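Local coordinates for pirin-like protein (Geobacillus kaustophilus, PDB 2P17) that is of unknown function but, as a member of the pirin family of bicupin proteins, binds one iron ion per subunit, at residues V149-S154 with A159-I164; V88-A93 with V165-V170; I3-R8 with Q182-H187. All blocks are in the same frame, centred on the assembly; numbering follows the deposited sequence.

Contact 1: residues V149-S154 with A159-I164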
ATOM      1  N   VAL A 149      -5.915  -7.458   6.837  1.00  8.79           N
ATOM      2  CA  VAL A 149      -5.452  -6.193   7.380  1.00  8.49           C
ATOM      3  C   VAL A 149      -3.944  -6.268   7.626  1.00  8.28           C
ATOM      4  O   VAL A 149      -3.491  -6.983   8.514  1.00  8.58           O
ATOM      5  CB  VAL A 149      -6.197  -5.817   8.685  1.00  8.36           C
ATOM      6  CG1 VAL A 149      -5.832  -4.402   9.120  1.00  9.65           C
ATOM      7  CG2 VAL A 149      -7.711  -5.951   8.492  1.00  9.31           C
ATOM      8  N   PHE A 150      -3.176  -5.508   6.846  1.00  7.36           N
ATOM      9  CA  PHE A 150      -1.722  -5.443   7.003  1.00  7.88           C
ATOM     10  C   PHE A 150      -1.279  -4.340   7.945  1.00  7.81           C
ATOM     11  O   PHE A 150      -0.208  -4.425   8.547  1.00  8.60           O
ATOM     12  CB  PHE A 150      -1.035  -5.289   5.647  1.00  7.90           C
ATOM     13  CG  PHE A 150      -0.979  -6.567   4.866  1.00  7.56           C
ATOM     14  CD1 PHE A 150       0.026  -7.485   5.121  1.00  8.55           C
ATOM     15  CD2 PHE A 150      -1.939  -6.864   3.897  1.00  8.49           C
ATOM     16  CE1 PHE A 150       0.104  -8.675   4.416  1.00  8.81           C
ATOM     17  CE2 PHE A 150      -1.870  -8.069   3.177  1.00  7.36           C
ATOM     18  CZ  PHE A 150      -0.854  -8.973   3.449  1.00  7.73           C
ATOM     19  N   SER A 151      -2.110  -3.309   8.067  1.00  7.48           N
ATOM     20  CA  SER A 151      -1.850  -2.202   8.989  1.00  7.25           C
ATOM     21  C   SER A 151      -3.150  -1.498   9.294  1.00  7.26           C
ATOM     22  O   SER A 151      -4.048  -1.441   8.448  1.00  7.30           O
ATOM     23  CB  SER A 151      -0.853  -1.216   8.377  1.00  7.64           C
ATOM     24  OG  SER A 151      -0.448  -0.247   9.337  1.00  8.13           O
ATOM     25  N   GLY A 152      -3.265  -0.960  10.508  1.00  7.58           N
ATOM     26  CA  GLY A 152      -4.464  -0.226  10.885  1.00  8.35           C
ATOM     27  C   GLY A 152      -5.625  -1.163  11.102  1.00  8.72           C
ATOM     28  O   GLY A 152      -5.461  -2.247  11.669  1.00  8.89           O
ATOM     29  N   SER A 153      -6.809  -0.741  10.672  1.00  9.62           N
ATOM     30  CA  SER A 153      -7.996  -1.528  10.989  1.00 10.76           C
ATOM     31  C   SER A 153      -9.059  -1.506   9.918  1.00 10.51           C
ATOM     32  O   SER A 153      -9.103  -0.608   9.077  1.00 10.59           O
ATOM     33  CB  SER A 153      -8.619  -1.034  12.288  1.00 11.64           C
ATOM     34  OG  SER A 153      -9.114   0.275  12.102  1.00 12.62           O
ATOM     35  N   SER A 154      -9.920  -2.510   9.978  1.00 10.51           N
ATOM     36  CA  SER A 154     -11.054  -2.587   9.081  1.00 10.67           C
ATOM     37  C   SER A 154     -12.217  -3.106   9.910  1.00 10.99           C
ATOM     38  O   SER A 154     -12.191  -4.246  10.368  1.00 10.78           O
ATOM     39  CB  SER A 154     -10.728  -3.517   7.918  1.00 10.79           C
ATOM     40  OG  SER A 154     -11.716  -3.455   6.895  1.00 10.87           O
ATOM     41  N   ALA A 159      -4.611  -4.862  12.749  1.00 10.43           N
ATOM     42  CA  ALA A 159      -3.324  -5.536  12.585  1.00 10.64           C
ATOM     43  C   ALA A 159      -2.403  -5.108  13.734  1.00 10.68           C
ATOM     44  O   ALA A 159      -2.492  -3.988  14.218  1.00 10.83           O
ATOM     45  CB  ALA A 159      -2.685  -5.175  11.259  1.00 10.67           C
ATOM     46  N   PRO A 160      -1.511  -6.008  14.176  1.00 11.84           N
ATOM     47  CA  PRO A 160      -0.598  -5.606  15.246  1.00 11.86           C
ATOM     48  C   PRO A 160       0.604  -4.794  14.754  1.00 11.37           C
ATOM     49  O   PRO A 160       1.417  -4.337  15.558  1.00 11.60           O
ATOM     50  CB  PRO A 160      -0.138  -6.950  15.814  1.00 12.68           C
ATOM     51  CG  PRO A 160      -0.143  -7.834  14.682  1.00 12.04           C
ATOM     52  CD  PRO A 160      -1.304  -7.410  13.782  1.00 12.62           C
ATOM     53  N   THR A 161       0.688  -4.609  13.441  1.00 10.53           N
ATOM     54  CA  THR A 161       1.763  -3.863  12.813  1.00  9.93           C
ATOM     55  C   THR A 161       2.008  -2.541  13.527  1.00 10.18           C
ATOM     56  O   THR A 161       1.080  -1.789  13.796  1.00 10.45           O
ATOM     57  CB  THR A 161       1.374  -3.600  11.357  1.00  9.45           C
ATOM     58  OG1 THR A 161       1.054  -4.849  10.743  1.00  9.33           O
ATOM     59  CG2 THR A 161       2.509  -2.912  10.582  1.00  9.52           C
ATOM     60  N   LYS A 162       3.269  -2.280  13.860  1.00  9.79           N
ATOM     61  CA  LYS A 162       3.635  -1.029  14.522  1.00 10.41           C
ATOM     62  C   LYS A 162       3.625   0.120  13.517  1.00  9.83           C
ATOM     63  O   LYS A 162       4.149  -0.003  12.396  1.00  8.92           O
ATOM     64  CB  LYS A 162       5.009  -1.147  15.176  1.00 10.90           C
ATOM     65  CG  LYS A 162       5.132  -2.287  16.182  1.00 13.93           C
ATOM     66  CD  LYS A 162       6.576  -2.449  16.623  0.30 16.71           C
ATOM     67  CE  LYS A 162       6.696  -3.376  17.818  0.60 19.19           C
ATOM     68  NZ  LYS A 162       8.108  -3.437  18.280  0.60 22.33           N
ATOM     69  N   ASN A 163       2.987   1.217  13.904  1.00  9.90           N
ATOM     70  CA  ASN A 163       2.901   2.400  13.065  1.00 10.46           C
ATOM     71  C   ASN A 163       3.481   3.592  13.815  1.00 11.17           C
ATOM     72  O   ASN A 163       3.368   3.685  15.042  1.00 11.69           O
ATOM     73  CB  ASN A 163       1.442   2.745  12.717  1.00 10.21           C
ATOM     74  CG  ASN A 163       0.841   1.906  11.563  1.00 10.23           C
ATOM     75  OD1 ASN A 163      -0.325   2.105  11.222  1.00 10.61           O
ATOM     76  ND2 ASN A 163       1.609   0.999  10.972  1.00  9.29           N
ATOM     77  N   ILE A 164       4.065   4.506  13.048  1.00 11.38           N
ATOM     78  CA  ILE A 164       4.339   5.849  13.525  1.00 11.79           C
ATOM     79  C   ILE A 164       3.187   6.727  13.010  1.00 11.34           C
ATOM     80  O   ILE A 164       2.297   7.088  13.781  1.00 13.32           O
ATOM     81  CB  ILE A 164       5.756   6.303  13.103  1.00 12.24           C
ATOM     82  CG1 ILE A 164       6.800   5.478  13.880  1.00 14.24           C
ATOM     83  CG2 ILE A 164       5.960   7.780  13.377  1.00 12.37           C
ATOM     84  CD1 ILE A 164       8.181   5.506  13.313  1.00 16.37           C
TER
HETATM   85  O   HOH W   1      -1.660  -1.660  12.870  1.00 12.64           O

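Contact 2: residues V88-A93 with V165-V170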
ATOM      1  N   VAL A  88       4.073  -8.796   2.890  1.00  9.37           N
ATOM      2  CA  VAL A  88       4.401  -7.374   3.021  1.00  9.22           C
ATOM      3  C   VAL A  88       5.581  -7.204   3.973  1.00  9.11           C
ATOM      4  O   VAL A  88       5.797  -8.026   4.861  1.00  9.78           O
ATOM      5  CB  VAL A  88       3.146  -6.578   3.509  1.00  8.96           C
ATOM      6  CG1 VAL A  88       3.480  -5.153   3.965  1.00 10.06           C
ATOM      7  CG2 VAL A  88       2.074  -6.541   2.403  1.00  8.60           C
ATOM      8  N   GLN A  89       6.388  -6.178   3.740  1.00  9.04           N
ATOM      9  CA  GLN A  89       7.360  -5.750   4.744  1.00  9.91           C
ATOM     10  C   GLN A  89       7.234  -4.253   4.989  1.00  9.49           C
ATOM     11  O   GLN A  89       6.895  -3.484   4.078  1.00  9.65           O
ATOM     12  CB  GLN A  89       8.795  -6.127   4.354  1.00  9.93           C
ATOM     13  CG  GLN A  89       9.265  -5.443   3.078  1.00 11.49           C
ATOM     14  CD  GLN A  89      10.554  -6.028   2.491  1.00 11.03           C
ATOM     15  OE1 GLN A  89      11.180  -6.919   3.064  1.00 12.42           O
ATOM     16  NE2 GLN A  89      10.949  -5.508   1.331  1.00 12.74           N
ATOM     17  N   TRP A  90       7.527  -3.854   6.218  1.00  9.35           N
ATOM     18  CA  TRP A  90       7.389  -2.475   6.658  1.00  9.53           C
ATOM     19  C   TRP A  90       8.742  -2.059   7.217  1.00  9.99           C
ATOM     20  O   TRP A  90       9.168  -2.563   8.260  1.00  9.89           O
ATOM     21  CB  TRP A  90       6.318  -2.404   7.745  1.00  9.78           C
ATOM     22  CG  TRP A  90       5.664  -1.070   7.907  1.00  9.83           C
ATOM     23  CD1 TRP A  90       6.200   0.063   8.483  1.00  9.98           C
ATOM     24  CD2 TRP A  90       4.340  -0.729   7.497  1.00  9.33           C
ATOM     25  NE1 TRP A  90       5.270   1.084   8.455  1.00  9.44           N
ATOM     26  CE2 TRP A  90       4.126   0.626   7.846  1.00  9.49           C
ATOM     27  CE3 TRP A  90       3.305  -1.439   6.854  1.00  9.04           C
ATOM     28  CZ2 TRP A  90       2.921   1.287   7.569  1.00  9.09           C
ATOM     29  CZ3 TRP A  90       2.112  -0.786   6.578  1.00 10.33           C
ATOM     30  CH2 TRP A  90       1.929   0.567   6.935  1.00 10.13           C
HETATM   31  N   MSE A  91       9.426  -1.158   6.522  1.00 10.25           N
HETATM   32  CA  MSE A  91      10.754  -0.765   6.958  1.00 11.78           C
HETATM   33  C   MSE A  91      10.742   0.695   7.365  1.00 10.73           C
HETATM   34  O   MSE A  91      10.469   1.569   6.550  1.00 10.81           O
HETATM   35  CB  MSE A  91      11.786  -1.007   5.864  1.00 12.99           C
HETATM   36  CG  MSE A  91      13.201  -0.782   6.368  1.00 15.90           C
HETATM   37 SE   MSE A  91      14.571  -0.805   4.991  0.50 14.96          SE
HETATM   38  CE  MSE A  91      13.650  -1.815   3.611  1.00 21.72           C
ATOM     39  N   THR A  92      11.021   0.944   8.636  1.00 10.02           N
ATOM     40  CA  THR A  92      11.159   2.306   9.141  1.00  9.76           C
ATOM     41  C   THR A  92      12.622   2.702   9.006  1.00  9.60           C
ATOM     42  O   THR A  92      13.482   2.123   9.672  1.00 10.26           O
ATOM     43  CB  THR A  92      10.721   2.394  10.612  1.00  9.66           C
ATOM     44  OG1 THR A  92       9.402   1.843  10.730  1.00  9.89           O
ATOM     45  CG2 THR A  92      10.731   3.838  11.113  1.00 11.07           C
ATOM     46  N   ALA A  93      12.909   3.680   8.153  1.00  9.63           N
ATOM     47  CA  ALA A  93      14.307   4.093   7.959  1.00  9.96           C
ATOM     48  C   ALA A  93      14.791   5.003   9.087  1.00 10.45           C
ATOM     49  O   ALA A  93      15.933   4.875   9.519  1.00 10.29           O
ATOM     50  CB  ALA A  93      14.496   4.765   6.616  1.00  9.91           C
ATOM     51  N   VAL A 165       3.172   7.048  11.715  1.00 11.19           N
ATOM     52  CA  VAL A 165       1.978   7.630  11.118  1.00 10.99           C
ATOM     53  C   VAL A 165       0.936   6.512  11.042  1.00 10.27           C
ATOM     54  O   VAL A 165       1.213   5.453  10.472  1.00  9.79           O
ATOM     55  CB  VAL A 165       2.246   8.181   9.686  1.00 11.13           C
ATOM     56  CG1 VAL A 165       0.936   8.476   8.950  1.00 12.21           C
ATOM     57  CG2 VAL A 165       3.099   9.435   9.740  1.00 13.20           C
ATOM     58  N   PRO A 166      -0.265   6.732  11.613  1.00  9.38           N
ATOM     59  CA  PRO A 166      -1.321   5.733  11.437  1.00  9.46           C
ATOM     60  C   PRO A 166      -1.640   5.499   9.969  1.00  9.15           C
ATOM     61  O   PRO A 166      -1.973   6.442   9.248  1.00  9.97           O
ATOM     62  CB  PRO A 166      -2.532   6.355  12.158  1.00 10.10           C
ATOM     63  CG  PRO A 166      -1.923   7.280  13.176  1.00 10.68           C
ATOM     64  CD  PRO A 166      -0.722   7.858  12.454  1.00  9.38           C
ATOM     65  N   VAL A 167      -1.512   4.248   9.542  1.00  8.29           N
ATOM     66  CA  VAL A 167      -1.805   3.850   8.168  1.00  8.67           C
ATOM     67  C   VAL A 167      -2.704   2.623   8.187  1.00  8.48           C
ATOM     68  O   VAL A 167      -2.417   1.628   8.867  1.00  8.62           O
ATOM     69  CB  VAL A 167      -0.511   3.532   7.371  1.00  8.62           C
ATOM     70  CG1 VAL A 167      -0.817   2.960   5.972  1.00  9.89           C
ATOM     71  CG2 VAL A 167       0.357   4.774   7.245  1.00  9.39           C
ATOM     72  N   THR A 168      -3.794   2.690   7.443  1.00  8.72           N
ATOM     73  CA  THR A 168      -4.623   1.523   7.193  1.00  8.58           C
ATOM     74  C   THR A 168      -4.267   0.961   5.827  1.00  8.37           C
ATOM     75  O   THR A 168      -4.306   1.679   4.828  1.00  8.73           O
ATOM     76  CB  THR A 168      -6.102   1.879   7.298  1.00  9.05           C
ATOM     77  OG1 THR A 168      -6.422   2.070   8.685  1.00 10.03           O
ATOM     78  CG2 THR A 168      -6.994   0.784   6.694  1.00 10.56           C
HETATM   79  N   MSE A 169      -3.877  -0.307   5.808  1.00  8.06           N
HETATM   80  CA  MSE A 169      -3.521  -0.996   4.579  1.00  7.79           C
HETATM   81  C   MSE A 169      -4.218  -2.336   4.595  1.00  8.06           C
HETATM   82  O   MSE A 169      -3.989  -3.150   5.492  1.00  7.83           O
HETATM   83  CB  MSE A 169      -2.010  -1.194   4.459  1.00  8.31           C
HETATM   84  CG  MSE A 169      -1.616  -1.944   3.192  1.00  8.78           C
HETATM   85 SE   MSE A 169       0.312  -2.218   3.179  0.70  9.04          SE
HETATM   86  CE  MSE A 169       0.455  -3.211   1.509  1.00 10.64           C
ATOM     87  N   VAL A 170      -5.117  -2.522   3.632  1.00  7.82           N
ATOM     88  CA  VAL A 170      -5.901  -3.736   3.564  1.00  8.62           C
ATOM     89  C   VAL A 170      -5.889  -4.327   2.168  1.00  8.72           C
ATOM     90  O   VAL A 170      -5.850  -3.601   1.168  1.00  8.70           O
ATOM     91  CB  VAL A 170      -7.376  -3.527   4.014  1.00  9.39           C
ATOM     92  CG1 VAL A 170      -7.469  -3.042   5.478  1.00  8.96           C
ATOM     93  CG2 VAL A 170      -8.133  -2.594   3.084  1.00  9.74           C
TER

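Contact 3: residues I3-R8 with Q182-H187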
ATOM      1  N   ILE A   3     -20.762   8.905   6.284  1.00 16.70           N
ATOM      2  CA  ILE A   3     -20.444   9.734   5.146  1.00 16.21           C
ATOM      3  C   ILE A   3     -19.739   8.857   4.109  1.00 15.53           C
ATOM      4  O   ILE A   3     -18.751   8.196   4.420  1.00 15.03           O
ATOM      5  CB  ILE A   3     -19.570  10.929   5.576  1.00 16.53           C
ATOM      6  CG1 ILE A   3     -20.389  11.877   6.467  1.00 16.58           C
ATOM      7  CG2 ILE A   3     -18.990  11.651   4.355  1.00 16.48           C
ATOM      8  CD1 ILE A   3     -19.562  12.833   7.309  1.00 17.73           C
ATOM      9  N   GLN A   4     -20.277   8.831   2.893  1.00 14.95           N
ATOM     10  CA  GLN A   4     -19.743   8.002   1.811  1.00 14.99           C
ATOM     11  C   GLN A   4     -18.663   8.724   1.022  1.00 14.20           C
ATOM     12  O   GLN A   4     -18.907   9.793   0.441  1.00 14.95           O
ATOM     13  CB  GLN A   4     -20.864   7.579   0.852  1.00 15.81           C
ATOM     14  CG  GLN A   4     -21.926   6.705   1.492  1.00 18.94           C
ATOM     15  CD  GLN A   4     -21.350   5.434   2.075  1.00 21.43           C
ATOM     16  OE1 GLN A   4     -20.654   4.678   1.386  1.00 23.72           O
ATOM     17  NE2 GLN A   4     -21.618   5.193   3.354  1.00 21.29           N
ATOM     18  N   ARG A   5     -17.472   8.134   0.979  1.00 12.76           N
ATOM     19  CA  ARG A   5     -16.413   8.673   0.141  1.00 12.47           C
ATOM     20  C   ARG A   5     -16.702   8.481  -1.347  1.00 11.84           C
ATOM     21  O   ARG A   5     -17.373   7.514  -1.742  1.00 12.38           O
ATOM     22  CB  ARG A   5     -15.072   8.051   0.513  1.00 12.16           C
ATOM     23  CG  ARG A   5     -14.618   8.442   1.920  1.00 11.48           C
ATOM     24  CD  ARG A   5     -13.131   8.737   1.958  1.00  9.98           C
ATOM     25  NE  ARG A   5     -12.629   8.876   3.326  1.00  9.55           N
ATOM     26  CZ  ARG A   5     -11.433   9.386   3.627  1.00  9.26           C
ATOM     27  NH1 ARG A   5     -10.612   9.820   2.669  1.00  9.40           N
ATOM     28  NH2 ARG A   5     -11.029   9.456   4.885  1.00  9.15           N
ATOM     29  N   ARG A   6     -16.165   9.403  -2.141  1.00 12.11           N
ATOM     30  CA  ARG A   6     -16.244   9.396  -3.594  1.00 13.05           C
ATOM     31  C   ARG A   6     -14.854   9.102  -4.142  1.00 12.11           C
ATOM     32  O   ARG A   6     -13.847   9.274  -3.440  1.00 11.68           O
ATOM     33  CB  ARG A   6     -16.712  10.771  -4.103  1.00 14.44           C
ATOM     34  CG  ARG A   6     -18.183  11.073  -3.879  1.00 19.07           C
ATOM     35  CD  ARG A   6     -18.468  12.554  -4.054  1.00 23.74           C
ATOM     36  NE  ARG A   6     -18.067  13.319  -2.875  1.00 26.84           N
ATOM     37  CZ  ARG A   6     -16.991  14.100  -2.800  1.00 27.76           C
ATOM     38  NH1 ARG A   6     -16.194  14.248  -3.848  1.00 29.72           N
ATOM     39  NH2 ARG A   6     -16.721  14.742  -1.670  1.00 28.55           N
ATOM     40  N   ILE A   7     -14.797   8.663  -5.395  1.00 12.47           N
ATOM     41  CA  ILE A   7     -13.550   8.561  -6.125  1.00 12.46           C
ATOM     42  C   ILE A   7     -13.304   9.879  -6.851  1.00 13.05           C
ATOM     43  O   ILE A   7     -14.058  10.256  -7.763  1.00 13.82           O
ATOM     44  CB  ILE A   7     -13.550   7.366  -7.117  1.00 12.00           C
ATOM     45  CG1 ILE A   7     -13.802   6.036  -6.375  1.00 12.31           C
ATOM     46  CG2 ILE A   7     -12.237   7.347  -7.928  1.00 12.21           C
ATOM     47  CD1 ILE A   7     -12.906   5.804  -5.142  1.00 11.99           C
ATOM     48  N   ARG A   8     -12.265  10.590  -6.428  1.00 12.69           N
ATOM     49  CA  ARG A   8     -11.998  11.924  -6.968  1.00 12.90           C
ATOM     50  C   ARG A   8     -11.119  11.904  -8.215  1.00 12.60           C
ATOM     51  O   ARG A   8     -11.075  12.891  -8.961  1.00 13.26           O
ATOM     52  CB  ARG A   8     -11.405  12.841  -5.905  1.00 13.10           C
ATOM     53  CG  ARG A   8     -10.065  12.387  -5.368  1.00 13.09           C
ATOM     54  CD  ARG A   8      -9.469  13.372  -4.362  1.00 14.31           C
ATOM     55  NE  ARG A   8      -8.170  12.879  -3.931  1.00 15.39           N
ATOM     56  CZ  ARG A   8      -7.027  13.126  -4.562  1.00 15.91           C
ATOM     57  NH1 ARG A   8      -7.020  13.914  -5.632  1.00 16.19           N
ATOM     58  NH2 ARG A   8      -5.892  12.601  -4.120  1.00 14.24           N
ATOM     59  N   GLN A 182     -15.267  -0.433   3.534  1.00 10.41           N
ATOM     60  CA  GLN A 182     -14.131  -0.067   4.383  1.00 10.24           C
ATOM     61  C   GLN A 182     -14.404   1.259   5.107  1.00 10.49           C
ATOM     62  O   GLN A 182     -14.708   2.268   4.460  1.00 11.13           O
ATOM     63  CB  GLN A 182     -12.862   0.047   3.544  1.00 10.23           C
ATOM     64  CG  GLN A 182     -11.660   0.556   4.330  1.00  9.92           C
ATOM     65  CD  GLN A 182     -11.153  -0.424   5.369  1.00  9.24           C
ATOM     66  OE1 GLN A 182     -11.124  -1.629   5.132  1.00  9.90           O
ATOM     67  NE2 GLN A 182     -10.741   0.088   6.522  1.00  8.45           N
ATOM     68  N   ASP A 183     -14.271   1.251   6.433  1.00  9.72           N
ATOM     69  CA  ASP A 183     -14.380   2.469   7.256  1.00  9.69           C
ATOM     70  C   ASP A 183     -13.063   3.229   7.283  1.00  9.52           C
ATOM     71  O   ASP A 183     -11.991   2.622   7.335  1.00 10.04           O
ATOM     72  CB  ASP A 183     -14.792   2.128   8.692  1.00  9.83           C
ATOM     73  CG  ASP A 183     -13.867   1.109   9.337  1.00 10.28           C
ATOM     74  OD1 ASP A 183     -13.573   0.075   8.698  1.00 10.51           O
ATOM     75  OD2 ASP A 183     -13.429   1.349  10.483  1.00 14.14           O
ATOM     76  N   LEU A 184     -13.144   4.559   7.243  1.00  9.13           N
ATOM     77  CA  LEU A 184     -11.960   5.402   7.374  1.00  9.79           C
ATOM     78  C   LEU A 184     -12.285   6.629   8.189  1.00  9.76           C
ATOM     79  O   LEU A 184     -13.331   7.230   7.988  1.00 10.06           O
ATOM     80  CB  LEU A 184     -11.478   5.883   6.001  1.00 10.33           C
ATOM     81  CG  LEU A 184     -10.930   4.825   5.051  1.00 10.95           C
ATOM     82  CD1 LEU A 184     -10.716   5.469   3.698  1.00 11.42           C
ATOM     83  CD2 LEU A 184      -9.625   4.209   5.592  1.00 12.30           C
ATOM     84  N   PRO A 185     -11.386   7.022   9.106  1.00  9.50           N
ATOM     85  CA  PRO A 185     -11.558   8.314   9.789  1.00 10.19           C
ATOM     86  C   PRO A 185     -11.574   9.435   8.752  1.00  9.82           C
ATOM     87  O   PRO A 185     -10.869   9.353   7.742  1.00  9.59           O
ATOM     88  CB  PRO A 185     -10.323   8.410  10.673  1.00  9.93           C
ATOM     89  CG  PRO A 185      -9.911   6.960  10.896  1.00 10.78           C
ATOM     90  CD  PRO A 185     -10.215   6.275   9.604  1.00  9.85           C
ATOM     91  N   GLY A 186     -12.372  10.469   8.994  1.00 10.11           N
ATOM     92  CA  GLY A 186     -12.578  11.511   7.985  1.00 10.19           C
ATOM     93  C   GLY A 186     -11.324  12.247   7.533  1.00 10.14           C
ATOM     94  O   GLY A 186     -11.244  12.719   6.385  1.00 10.83           O
ATOM     95  N   HIS A 187     -10.330  12.336   8.413  1.00  9.72           N
ATOM     96  CA  HIS A 187      -9.122  13.079   8.083  1.00  9.58           C
ATOM     97  C   HIS A 187      -8.091  12.224   7.338  1.00  9.27           C
ATOM     98  O   HIS A 187      -7.085  12.753   6.847  1.00  9.03           O
ATOM     99  CB  HIS A 187      -8.505  13.707   9.337  1.00  9.91           C
ATOM    100  CG  HIS A 187      -7.928  12.713  10.294  1.00 10.30           C
ATOM    101  ND1 HIS A 187      -8.689  11.746  10.917  1.00 11.44           N
ATOM    102  CD2 HIS A 187      -6.658  12.531  10.731  1.00 12.07           C
ATOM    103  CE1 HIS A 187      -7.914  11.016  11.700  1.00 12.57           C
ATOM    104  NE2 HIS A 187      -6.676  11.467  11.602  1.00 14.20           N
TER

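Contact 1: residues V149-S154 with A159-I164
Ser151 and Asn163 meet beside a classic beta bulge, in which Phe150 and Ser151 both face Met169 of strand 167-174, at a corner of this pirin's cupin fold. The bulge brings a backbone carbonyl and a hydroxyl to bear on the loop 159-164, and most of the polar groups there find partners. Thr161 OG1 donates to Phe150 O at 2.6 Å, tilted some 30° from the carbonyl plane. The Ser151 hydroxyl, held anti to the backbone N (chi1 -172°), accepts an N-H from Asn163, the serine OG lying close to the amide plane (ND2 to OG 2.9 Å), and is bonded in addition to Val167 O. Both ends of the amide are engaged: ND2 also reaches back to Lys162 O, coming from above that carbonyl plane, while OD1 takes the backbone N-H of Val167. Between the main chains, Ala159 N donates to Gly152 O at 3.0 Å, and one water accepts from Gly152 N while donating to Ala159 O and Thr161 O. The exception is buried Val149 O, which has no polar partner; what it meets instead is a methyl group, Ala159 CB, 3.4 Å away.

Contact 2: residues V88-A93 with V165-V170
Trp90 on strand 88-92 and Met169 on strand 167-174 meet where the two cupin domains pack, in a contact made by side chains alone. The strands run nearly antiparallel, at 164°, yet their axes stay 11.4 Å apart, too far for backbone pairing, and no hydrogen bond crosses between the two segments. Met169, present as selenomethionine, spans much of that distance. Its CB points toward strand 88-92, and with CG anti to the backbone N (chi1 179°) and the rest of the chain extended, every bond carries the side chain farther from its own strand. CB and CG serve as the stalk. The selenium comes next, near the six-membered ring of Trp90: SE lies 4.1 Å from CZ3 and 5.4 Å from the ring centroid, 68° off the ring normal, an oblique Met-aromatic contact. The indole and the selenomethionine run alongside one another, pointing opposite ways. At the tip, the methyl CE meets Val88 CG2 at 3.8 Å, end to end.

Val167, two residues earlier on the same face of its strand, takes the far end of the indole. Its CG1 approaches Trp90 CH2 to 3.8 Å at the ring edge, with CB close to the ring plane as well. Phe150 packs on Val88, and Ser151 on Trp90, so the bulge borders this core. The opposite face of strand 88-92 turns to the metal side: the amide of Gln89 bonds Glu101, a predicted iron ligand, whereas the Trp90 side chain stays about 14 Å from the iron. In this buried interface the partners are methyl groups, a polarisable selenium and an aromatic ring, which implies probably cohesion mainly through dispersion and shape fit, without the directionality of hydrogen bonds.

Contact 3: residues I3-R8 with Q182-H187
Arg5 is the residue through which the N-terminal strand meets strand 179-185 of the C-terminal cupin domain, a beta-barrel fold to whose sheets strand 3-19 also contributes. Ile3 comes first and pairs through its backbone with Glu224 and Glu226. Gln4 then turns its side chain onto Asn228, and Arg5 follows, its CB directed toward segment 182-187. The arginine is bent by its rotation about CB-CG (chi2 -139°), then extended, and crosses Leu184 at about a right angle. Leu184 CD1 lies over one face of the guanidinium, 3.9 Å from NE and off to the rim. The strongest polar partners lie outside the two segments: NE bonds Thr225 OG1, itself bonded to Leu184 O, and NH2 donates to Tyr188 O. With these partners fixing its rotation, the flat group presents an edge to the end of strand 179-185. Past Arg5, the chain heads away from 182-187: Arg6 pairs with Ser217 through its backbone, Ile7 packs on Leu214, Phe216 and Leu227, and Arg8 forms a salt bridge with Glu35. At the strand end, Arg5 NH2 lies 2.9 Å from Pro185 O, a weak hydrogen bond with an N-H...O angle of 117°.

The three contacts are nested along the chain: contact 1 closes a short loop inside the one closed by contact 2, and contact 3 encloses both. Contacts 1 and 2 are neighbours, their centres about 7 Å apart, and meet where the 149-154 bulge lies against strand 167-174. Contact 3 is centred about 18 Å from contact 1 and 20 Å from contact 2, but Gln182 bridges the distance, bonding Ser153 and Ser154 and touching Thr168 and Val170. Strands 167-174 and 179-185 follow one another in the C-terminal cupin; contact 2 packs the first against strand 88-92 of the iron-bearing half, and contact 3 brings the N-terminal strand to the second.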